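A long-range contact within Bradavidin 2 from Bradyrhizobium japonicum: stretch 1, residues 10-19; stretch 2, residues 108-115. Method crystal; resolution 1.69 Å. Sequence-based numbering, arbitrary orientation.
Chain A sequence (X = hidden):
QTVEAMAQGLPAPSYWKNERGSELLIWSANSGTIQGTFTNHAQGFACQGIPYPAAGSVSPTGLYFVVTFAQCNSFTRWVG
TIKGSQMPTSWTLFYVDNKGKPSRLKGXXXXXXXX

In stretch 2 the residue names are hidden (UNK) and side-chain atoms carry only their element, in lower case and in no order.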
# COMPACT_ATOMS: atom_id res chain seq x y z
N LEU A 10 2.52 9.70 10.91
CA LEU A 10 3.04 8.34 10.55
C LEU A 10 4.39 8.03 11.22
O LEU A 10 5.41 8.59 10.82
CB LEU A 10 3.12 8.19 9.02
CG LEU A 10 3.58 6.85 8.44
CD1 LEU A 10 2.72 5.67 8.93
CD2 LEU A 10 3.61 6.90 6.90
N PRO A 11 4.40 7.11 12.21
CA PRO A 11 5.69 6.75 12.81
C PRO A 11 6.60 6.12 11.77
O PRO A 11 6.13 5.40 10.87
CB PRO A 11 5.33 5.72 13.88
CG PRO A 11 3.87 5.86 14.10
CD PRO A 11 3.29 6.34 12.80
N ALA A 12 7.89 6.38 11.92
CA ALA A 12 8.90 5.92 10.98
C ALA A 12 10.25 5.81 11.68
O ALA A 12 10.62 6.72 12.42
CB ALA A 12 8.98 6.84 9.78
N PRO A 13 10.96 4.68 11.48
CA PRO A 13 10.44 3.56 10.71
C PRO A 13 9.31 2.82 11.40
O PRO A 13 9.14 2.88 12.63
CB PRO A 13 11.67 2.64 10.51
CG PRO A 13 12.85 3.51 10.90
CD PRO A 13 12.35 4.43 11.92
N SER A 14 8.52 2.10 10.61
CA SER A 14 7.47 1.30 11.19
C SER A 14 7.12 0.24 10.18
O SER A 14 7.54 0.33 9.02
CB SER A 14 6.25 2.15 11.55
OG SER A 14 5.74 2.84 10.43
N TYR A 15 6.38 -0.76 10.63
CA TYR A 15 6.08 -1.90 9.80
C TYR A 15 4.64 -2.33 10.06
O TYR A 15 4.23 -2.49 11.21
CB TYR A 15 7.08 -3.00 10.12
CG TYR A 15 6.85 -4.32 9.43
CD1 TYR A 15 7.08 -4.46 8.07
CD2 TYR A 15 6.45 -5.42 10.15
CE1 TYR A 15 6.89 -5.68 7.43
CE2 TYR A 15 6.26 -6.64 9.53
CZ TYR A 15 6.48 -6.76 8.17
OH TYR A 15 6.29 -7.98 7.58
N TRP A 16 3.87 -2.49 8.97
CA TRP A 16 2.43 -2.72 9.04
C TRP A 16 2.05 -3.86 8.11
O TRP A 16 2.67 -4.06 7.06
CB TRP A 16 1.66 -1.47 8.61
CG TRP A 16 2.05 -0.15 9.29
CD1 TRP A 16 3.23 0.51 9.18
CD2 TRP A 16 1.22 0.64 10.16
NE1 TRP A 16 3.20 1.68 9.93
CE2 TRP A 16 1.98 1.78 10.54
CE3 TRP A 16 -0.09 0.50 10.65
CZ2 TRP A 16 1.47 2.76 11.40
CZ3 TRP A 16 -0.60 1.48 11.49
CH2 TRP A 16 0.18 2.60 11.86
N LYS A 17 1.00 -4.59 8.48
CA LYS A 17 0.47 -5.65 7.63
C LYS A 17 -1.04 -5.57 7.55
O LYS A 17 -1.68 -5.22 8.53
CB LYS A 17 0.87 -7.04 8.15
CG LYS A 17 2.37 -7.30 8.01
CD LYS A 17 2.82 -8.63 8.64
CE LYS A 17 2.06 -9.80 8.09
NZ LYS A 17 2.67 -11.09 8.57
N ASN A 18 -1.61 -5.92 6.39
CA ASN A 18 -3.07 -5.92 6.27
C ASN A 18 -3.57 -7.34 6.48
O ASN A 18 -2.77 -8.24 6.70
CB ASN A 18 -3.55 -5.30 4.93
CG ASN A 18 -3.14 -6.12 3.71
OD1 ASN A 18 -2.67 -7.23 3.84
ND2 ASN A 18 -3.29 -5.53 2.50
N GLU A 19 -4.88 -7.54 6.41
CA GLU A 19 -5.47 -8.83 6.77
C GLU A 19 -5.12 -9.92 5.75
O GLU A 19 -5.16 -11.11 6.10
CB GLU A 19 -6.99 -8.71 7.04
CG GLU A 19 -7.79 -7.88 6.00
CD GLU A 19 -7.82 -6.36 6.28
OE1 GLU A 19 -8.66 -5.88 7.11
OE2 GLU A 19 -7.04 -5.65 5.61
N UNK A 108 -11.27 -2.34 0.49
CA UNK A 108 -10.79 -1.73 1.74
C UNK A 108 -9.73 -2.60 2.40
O UNK A 108 -9.67 -3.80 2.14
N UNK A 109 -8.87 -1.99 3.21
CA UNK A 109 -7.84 -2.74 3.95
C UNK A 109 -7.69 -2.07 5.29
O UNK A 109 -7.79 -0.84 5.38
c UNK A 109 -6.47 -2.63 3.28
o UNK A 109 -5.40 -3.44 1.32
c UNK A 109 -6.20 -3.72 2.25
o UNK A 109 -6.71 -4.85 2.42
N UNK A 110 -7.39 -2.85 6.32
CA UNK A 110 -6.87 -2.23 7.56
C UNK A 110 -5.46 -2.76 7.77
O UNK A 110 -5.25 -3.98 7.89
c UNK A 110 -7.77 -2.51 8.80
c UNK A 110 -10.22 -2.49 9.67
c UNK A 110 -7.19 -1.81 10.05
c UNK A 110 -9.23 -2.13 8.52
N UNK A 111 -4.49 -1.86 7.81
CA UNK A 111 -3.12 -2.22 8.14
C UNK A 111 -2.99 -2.05 9.64
O UNK A 111 -3.47 -1.08 10.20
c UNK A 111 -3.06 -0.92 5.13
c UNK A 111 -2.03 -1.95 3.16
c UNK A 111 -1.07 -2.57 4.00
c UNK A 111 -2.10 -1.51 5.96
c UNK A 111 -2.14 -1.30 7.44
c UNK A 111 -1.13 -2.34 5.40
c UNK A 111 -3.05 -1.14 3.73
N UNK A 112 -2.33 -3.01 10.26
CA UNK A 112 -2.09 -2.97 11.70
C UNK A 112 -0.60 -2.88 11.91
O UNK A 112 0.16 -3.59 11.24
c UNK A 112 -2.64 -4.25 12.34
c UNK A 112 -2.31 -4.30 13.83
o UNK A 112 -4.07 -4.22 12.21
N UNK A 113 -0.18 -1.99 12.81
CA UNK A 113 1.23 -1.85 13.10
C UNK A 113 1.79 -3.09 13.82
O UNK A 113 1.22 -3.58 14.81
c UNK A 113 1.58 -0.50 13.77
n UNK A 113 6.07 2.19 15.32
c UNK A 113 3.89 0.63 14.09
c UNK A 113 4.78 2.43 15.54
n UNK A 113 4.46 3.42 16.35
c UNK A 113 2.96 -0.52 14.44
n UNK A 113 3.77 1.72 15.01
N UNK A 114 2.90 -3.60 13.28
CA UNK A 114 3.60 -4.75 13.83
C UNK A 114 4.79 -4.32 14.68
O UNK A 114 4.97 -4.82 15.81
c UNK A 114 4.05 -5.73 12.71
c UNK A 114 4.79 -6.92 13.31
c UNK A 114 2.83 -6.20 11.93
N UNK A 115 5.59 -3.41 14.14
CA UNK A 115 6.61 -2.72 14.94
C UNK A 115 6.79 -1.27 14.52
O UNK A 115 7.51 -0.50 15.17
OXT UNK A 115 6.22 -0.78 13.52
c UNK A 115 9.82 -3.72 11.73
c UNK A 115 10.51 -1.07 11.90
c UNK A 115 8.60 -5.04 13.06
c UNK A 115 10.59 -3.17 10.71
c UNK A 115 7.94 -3.49 14.97
c UNK A 115 10.94 -1.85 10.81
c UNK A 115 9.74 -1.62 12.92
c UNK A 115 9.37 -2.96 12.83
n UNK A 115 9.33 -4.99 11.89
c UNK A 115 8.60 -3.83 13.67

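Position 108 has backbone atoms alone, and no side-chain atom follows its carbonyl. It is Gly108, lying on the strand but making no contact with stretch 1; a CB would have room here, so this contact does not itself call for glycine.

Position 109 carries two carbons, the second bearing two oxygens, one of them 3.2 Å from Asn18 ND2: a short carboxylate, Asp109. Its OD2 accepts a weak hydrogen bond from that Asn18 ND2, a role an acid fills well opposite an amide donor. Asp109 OD1 also lies 3.3 Å from Glu19 OE2, a close approach of two like charges.

Position 110 has four carbons, forked at the first, with one arm two carbons long, and its CB lies 3.9 Å from Glu19 OE1, which identifies Ile110. A beta-branched side chain suits an extended strand. The backbone does the polar work: its N donates to Glu19 OE2 at 2.9 Å, and its O receives a CA-H...O contact from Asn18 CA at 3.3 Å.

Position 111 shows one carbon and then a ring of six carbons, with no hetero atom; Asn18 CB sits over the ring face, 3.9 Å from its centroid, and Trp16 CB lies 4.0 Å from the CB of 111. It is Phe111; a flat apolar ring suits this buried place.

Position 112 has one carbon bearing an oxygen and a carbon, and its backbone pairs with Lys17 in both directions, N of 112 to Lys17 O at 2.9 Å and Lys17 N to O of 112 at 3.1 Å: Thr112, another beta-branched strand residue. Its hydroxyl is satisfied elsewhere in the structure.

Position 113 runs through three carbons to a nitrogen, then a carbon with two more nitrogens. Its CB lies over the six-membered ring of Trp16, 3.6 Å from the centroid, and Pro11 CG covers one face of the terminal group, 3.4 Å from one of its nitrogens: Arg113. The long chain thus runs across Trp16 and brings its guanidinium to Pro11.

Position 114 has one carbon carrying two others, its CB 3.5 Å from Tyr15 CD2: Val114. Its compact side chain packs on Tyr15, as its N donates to Tyr15 O at 2.7 Å.

Position 115 has one carbon and fused five- and six-membered rings holding eight carbons and a nitrogen, and ends in a carboxylate; Tyr15 CB lies over the five-membered ring, 3.4 Å from the centroid. This is Trp115, whose broad indole offers a face to Tyr15.

The contact is an antiparallel pairing in which backbone hydrogen bonds set the register. Trp16 and Arg113 share one sheet face, Lys17 and Thr112 the other, and the Val114 N to Tyr15 O bond, with Tyr15 CB over the Trp115 indole, holds the C-terminal end against the strand.

Stretch 2 108-115: GDIFTRVW
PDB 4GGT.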